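Local coordinates for protein hydrolase, NUDIX family (Clostridium perfringens ATCC 13124, PDB 3F6A) that probably hydrolyses a nucleoside diphosphate linked to another moiety, as other Nudix-family enzymes do, though its own substrate is not established, at residues 8-12 and 45-49; 103-107 and 146-151. Residue numbers count along the deposited sequence, not the author numbering.

Contacts 1 and 2 pack two helices on opposite faces of one sheet, whose strands 7-15 and 98-106 run parallel as neighbours; backbone pairs such as Ser-10 O to Tyr-103 N, at 2.9 Å a probable hydrogen bond, join them. Their centres lie about 13 Å apart. Contact 1 sits near the chain centre, small, buried and apolar, beneath the Nudix helix 43-55. Contact 2 is larger and only partly buried, lying farther out beneath the C-terminal helix 138-150, and adds a tyrosine-glutamate hydrogen bond. Alternation along the strands links the two: Tyr-103 packs against Cys-47 of contact 1, whereas Phe-12 packs against Tyr-104 of contact 2.

Contact 1. Residues 8-12 and 45-49; sequences TVSVF and EACIR
An extended strand, 8-12, runs beneath one and a half turns of helix, 45-49, the short axes approaching to 8.2 Å with a crossing angle of -56°. Val-11 and Cys-47 are in register, their CA atoms 6.3 Å apart. Alternation along the strand turns Val-9 and Val-11 toward the helix, leaving a shallow hollow over Ser-10. Cys-47 fills it: in the m rotamer its thiol drops between the two valines, SG lying 3.8 Å from Val-9 CB and 3.5 Å from Val-11 CG2, Cys-47 CB likewise 3.5 Å from that CG2. Val-9, also m, sends CG2 to within 3.9 Å of Ala-46 CB, so the small alanine makes room for the valine branch. Ile-37 closes over Val-9 and Ala-46, and Tyr-103 flanks Cys-47. Ser-10 points away, its hydroxyl hydrogen-bonded to Asp-100.

Residues 35-56 match the Nudix box, and Arg-49, turned sideways, forms salt bridges with Glu-41 and Glu-53 of that motif. This is the Nudix helix lying on the central sheet of its fold. No hydrogen bond spans the two segments; the 189 Å² they bury is held by apolar contact and close fit, leaving the charged groups of the helix for other partners.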
loop_
_atom_site.group_PDB
_atom_site.type_symbol
_atom_site.label_atom_id
_atom_site.label_comp_id
_atom_site.label_asym_id
_atom_site.label_seq_id
_atom_site.Cartn_x
_atom_site.Cartn_y
_atom_site.Cartn_z
ATOM N N THR A 8 -7.462 2.823 -7.030
ATOM C CA THR A 8 -7.856 1.634 -7.766
ATOM C C THR A 8 -6.985 0.459 -7.326
ATOM O O THR A 8 -6.010 0.639 -6.594
ATOM C CB THR A 8 -7.648 1.830 -9.284
ATOM O OG1 THR A 8 -6.243 1.873 -9.570
ATOM C CG2 THR A 8 -8.282 3.133 -9.756
ATOM N N VAL A 9 -7.338 -0.741 -7.777
ATOM C CA VAL A 9 -6.554 -1.927 -7.459
ATOM C C VAL A 9 -6.277 -2.709 -8.737
ATOM O O VAL A 9 -6.972 -2.547 -9.741
ATOM C CB VAL A 9 -7.275 -2.862 -6.444
ATOM C CG1 VAL A 9 -7.538 -2.116 -5.152
ATOM C CG2 VAL A 9 -8.577 -3.410 -7.038
ATOM N N SER A 10 -5.243 -3.539 -8.692
ATOM C CA SER A 10 -4.859 -4.387 -9.814
ATOM C C SER A 10 -4.520 -5.733 -9.201
ATOM O O SER A 10 -3.988 -5.793 -8.095
ATOM C CB SER A 10 -3.620 -3.835 -10.537
ATOM O OG SER A 10 -3.951 -2.709 -11.325
ATOM N N VAL A 11 -4.830 -6.809 -9.913
ATOM C CA VAL A 11 -4.550 -8.144 -9.412
ATOM C C VAL A 11 -3.976 -9.034 -10.497
ATOM O O VAL A 11 -4.580 -9.205 -11.552
ATOM C CB VAL A 11 -5.822 -8.847 -8.898
ATOM C CG1 VAL A 11 -5.436 -9.968 -7.948
ATOM C CG2 VAL A 11 -6.741 -7.853 -8.235
ATOM N N PHE A 12 -2.808 -9.596 -10.225
ATOM C CA PHE A 12 -2.156 -10.508 -11.137
ATOM C C PHE A 12 -2.461 -11.881 -10.569
ATOM O O PHE A 12 -1.993 -12.237 -9.490
ATOM C CB PHE A 12 -0.655 -10.228 -11.167
ATOM C CG PHE A 12 -0.294 -9.003 -11.959
ATOM C CD1 PHE A 12 -0.023 -9.100 -13.319
ATOM C CD2 PHE A 12 -0.264 -7.748 -11.355
ATOM C CE1 PHE A 12 0.277 -7.966 -14.068
ATOM C CE2 PHE A 12 0.035 -6.603 -12.101
ATOM C CZ PHE A 12 0.304 -6.710 -13.454
ATOM N N GLU A 45 -10.844 -6.283 -0.697
ATOM C CA GLU A 45 -12.169 -6.780 -1.050
ATOM C C GLU A 45 -12.431 -6.401 -2.498
ATOM O O GLU A 45 -13.091 -7.135 -3.228
ATOM C CB GLU A 45 -13.232 -6.174 -0.132
ATOM C CG GLU A 45 -13.002 -6.515 1.335
ATOM C CD GLU A 45 -14.041 -5.915 2.263
ATOM O OE1 GLU A 45 -14.390 -4.726 2.082
ATOM O OE2 GLU A 45 -14.497 -6.628 3.188
ATOM N N ALA A 46 -11.883 -5.256 -2.913
ATOM C CA ALA A 46 -12.034 -4.782 -4.284
ATOM C C ALA A 46 -11.344 -5.747 -5.245
ATOM O O ALA A 46 -11.833 -5.984 -6.354
ATOM C CB ALA A 46 -11.442 -3.382 -4.432
ATOM N N CYS A 47 -10.208 -6.305 -4.825
ATOM C CA CYS A 47 -9.484 -7.255 -5.669
ATOM C C CYS A 47 -10.334 -8.505 -5.834
ATOM O O CYS A 47 -10.500 -9.021 -6.945
ATOM C CB CYS A 47 -8.148 -7.643 -5.034
ATOM S SG CYS A 47 -6.889 -6.348 -5.073
ATOM N N ILE A 48 -10.866 -8.988 -4.714
ATOM C CA ILE A 48 -11.708 -10.173 -4.714
ATOM C C ILE A 48 -12.922 -9.997 -5.620
ATOM O O ILE A 48 -13.208 -10.869 -6.435
ATOM C CB ILE A 48 -12.176 -10.525 -3.278
ATOM C CG1 ILE A 48 -10.979 -10.995 -2.450
ATOM C CG2 ILE A 48 -13.256 -11.607 -3.317
ATOM C CD1 ILE A 48 -11.339 -11.471 -1.056
ATOM N N ARG A 49 -13.640 -8.883 -5.496
ATOM C CA ARG A 49 -14.815 -8.689 -6.343
ATOM C C ARG A 49 -14.464 -8.505 -7.815
ATOM O O ARG A 49 -15.127 -9.070 -8.689
ATOM C CB ARG A 49 -15.664 -7.507 -5.864
ATOM C CG ARG A 49 -14.905 -6.248 -5.538
ATOM C CD ARG A 49 -15.890 -5.104 -5.318
ATOM N NE ARG A 49 -16.362 -4.579 -6.583
ATOM C CZ ARG A 49 -15.802 -3.554 -7.213
ATOM N NH1 ARG A 49 -14.755 -2.929 -6.684
ATOM N NH2 ARG A 49 -16.274 -3.177 -8.389
#

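Contact 2. Residues 103-107 and 146-151; sequences YYATT and EALDLL
At the apolar centre, the ring of Tyr-104 lies flat against Ala-147. The alanine CB sits 4.0 Å from the Tyr-104 ring centroid and 13° off the ring normal, a CH-pi contact over the face that the m rotamer of the tyrosine (chi1 -63°) makes possible. Ala-147 also packs on Phe-12 and Val-14 of strand 7-15, so the helix spans two parallel neighbouring strands. The Tyr-104 and Ala-147 CA atoms are 5.8 Å apart, the closest register pair. Leu-150 CD2 borders the ring edge, 4.0 Å from Tyr-104 CD2. One residue on, Leu-151 is the first to leave helical geometry (phi/psi -100/32); its m,t side chain reaches back to the strand, with CD1 3.2 Å from Ala-105 O, 3.6 Å from Thr-106 CG2 and 4.2 Å from Tyr-104 CB.

Strand 103-106 is extended and helix 146-150 crosses it at -47°, their axes 8.8 Å apart at closest; the segments bury 301 Å². At the polar edge the Tyr-104 hydroxyl donates a 2.6 Å hydrogen bond from OH to Glu-146 OE1. That oxygen is also hydrogen-bonded to His-86, and the other carboxylate oxygen comes close to Asp-66 of the second subunit, a meeting of like charges.

A C-terminal helix laid on the sheet face opposite the Nudix helix is characteristic of the alpha/beta/alpha sandwich of the Nudix fold.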
loop_
_atom_site.group_PDB
_atom_site.type_symbol
_atom_site.label_atom_id
_atom_site.label_comp_id
_atom_site.label_asym_id
_atom_site.label_seq_id
_atom_site.Cartn_x
_atom_site.Cartn_y
_atom_site.Cartn_z
ATOM N N TYR A 103 -1.778 -6.206 -6.327
ATOM C CA TYR A 103 -1.768 -7.434 -5.543
ATOM C C TYR A 103 -1.507 -8.632 -6.441
ATOM O O TYR A 103 -1.825 -8.608 -7.632
ATOM C CB TYR A 103 -3.126 -7.636 -4.861
ATOM C CG TYR A 103 -3.473 -6.602 -3.823
ATOM C CD1 TYR A 103 -3.304 -6.866 -2.466
ATOM C CD2 TYR A 103 -3.976 -5.350 -4.196
ATOM C CE1 TYR A 103 -3.627 -5.914 -1.500
ATOM C CE2 TYR A 103 -4.304 -4.392 -3.236
ATOM C CZ TYR A 103 -4.124 -4.685 -1.892
ATOM O OH TYR A 103 -4.441 -3.749 -0.940
ATOM N N TYR A 104 -0.924 -9.681 -5.867
ATOM C CA TYR A 104 -0.668 -10.911 -6.605
ATOM C C TYR A 104 -1.533 -11.963 -5.921
ATOM O O TYR A 104 -1.725 -11.916 -4.706
ATOM C CB TYR A 104 0.814 -11.316 -6.535
ATOM C CG TYR A 104 1.783 -10.328 -7.172
ATOM C CD1 TYR A 104 1.347 -9.382 -8.101
ATOM C CD2 TYR A 104 3.140 -10.361 -6.859
ATOM C CE1 TYR A 104 2.245 -8.491 -8.706
ATOM C CE2 TYR A 104 4.045 -9.480 -7.454
ATOM C CZ TYR A 104 3.590 -8.547 -8.376
ATOM O OH TYR A 104 4.491 -7.681 -8.958
ATOM N N ALA A 105 -2.059 -12.903 -6.695
ATOM C CA ALA A 105 -2.919 -13.941 -6.139
ATOM C C ALA A 105 -2.870 -15.221 -6.961
ATOM O O ALA A 105 -2.258 -15.273 -8.020
ATOM C CB ALA A 105 -4.352 -13.438 -6.073
ATOM N N THR A 106 -3.538 -16.251 -6.455
ATOM C CA THR A 106 -3.600 -17.537 -7.129
ATOM C C THR A 106 -5.063 -17.927 -7.329
ATOM O O THR A 106 -5.948 -17.400 -6.656
ATOM C CB THR A 106 -2.922 -18.634 -6.286
ATOM O OG1 THR A 106 -3.576 -18.721 -5.014
ATOM C CG2 THR A 106 -1.444 -18.315 -6.074
ATOM N N THR A 107 -5.305 -18.842 -8.265
ATOM C CA THR A 107 -6.647 -19.354 -8.536
ATOM C C THR A 107 -6.478 -20.814 -8.976
ATOM O O THR A 107 -5.392 -21.220 -9.389
ATOM C CB THR A 107 -7.376 -18.527 -9.623
ATOM O OG1 THR A 107 -8.786 -18.783 -9.551
ATOM C CG2 THR A 107 -6.868 -18.869 -11.004
ATOM N N GLU A 146 6.974 -11.193 -11.994
ATOM C CA GLU A 146 7.222 -11.266 -10.562
ATOM C C GLU A 146 6.150 -12.151 -9.935
ATOM O O GLU A 146 6.440 -12.979 -9.077
ATOM C CB GLU A 146 7.156 -9.883 -9.910
ATOM C CG GLU A 146 8.166 -8.878 -10.425
ATOM C CD GLU A 146 8.144 -7.594 -9.623
ATOM O OE1 GLU A 146 7.113 -7.323 -8.963
ATOM O OE2 GLU A 146 9.149 -6.853 -9.657
ATOM N N ALA A 147 4.905 -11.963 -10.365
ATOM C CA ALA A 147 3.798 -12.760 -9.835
ATOM C C ALA A 147 4.086 -14.242 -10.066
ATOM O O ALA A 147 3.895 -15.066 -9.171
ATOM C CB ALA A 147 2.478 -12.359 -10.509
ATOM N N LEU A 148 4.551 -14.579 -11.266
ATOM C CA LEU A 148 4.875 -15.963 -11.594
ATOM C C LEU A 148 6.042 -16.482 -10.759
ATOM O O LEU A 148 5.977 -17.584 -10.215
ATOM C CB LEU A 148 5.200 -16.101 -13.087
ATOM C CG LEU A 148 4.000 -16.137 -14.037
ATOM C CD1 LEU A 148 4.459 -16.001 -15.484
ATOM C CD2 LEU A 148 3.242 -17.436 -13.839
ATOM N N ASP A 149 7.108 -15.691 -10.654
ATOM C CA ASP A 149 8.273 -16.100 -9.871
ATOM C C ASP A 149 7.888 -16.339 -8.414
ATOM O O ASP A 149 8.432 -17.231 -7.760
ATOM C CB ASP A 149 9.378 -15.035 -9.911
ATOM C CG ASP A 149 9.972 -14.851 -11.292
ATOM O OD1 ASP A 149 9.910 -15.791 -12.109
ATOM O OD2 ASP A 149 10.522 -13.762 -11.562
ATOM N N LEU A 150 6.954 -15.537 -7.911
ATOM C CA LEU A 150 6.511 -15.658 -6.528
ATOM C C LEU A 150 5.572 -16.835 -6.304
ATOM O O LEU A 150 5.758 -17.618 -5.374
ATOM C CB LEU A 150 5.790 -14.384 -6.077
ATOM C CG LEU A 150 5.243 -14.459 -4.646
ATOM C CD1 LEU A 150 6.411 -14.397 -3.673
ATOM C CD2 LEU A 150 4.267 -13.314 -4.373
ATOM N N LEU A 151 4.557 -16.942 -7.154
ATOM C CA LEU A 151 3.559 -17.992 -7.021
ATOM C C LEU A 151 3.800 -19.155 -7.983
ATOM O O LEU A 151 2.866 -19.818 -8.435
ATOM C CB LEU A 151 2.167 -17.374 -7.217
ATOM C CG LEU A 151 1.929 -16.146 -6.317
ATOM C CD1 LEU A 151 0.614 -15.467 -6.668
ATOM C CD2 LEU A 151 1.934 -16.561 -4.855
#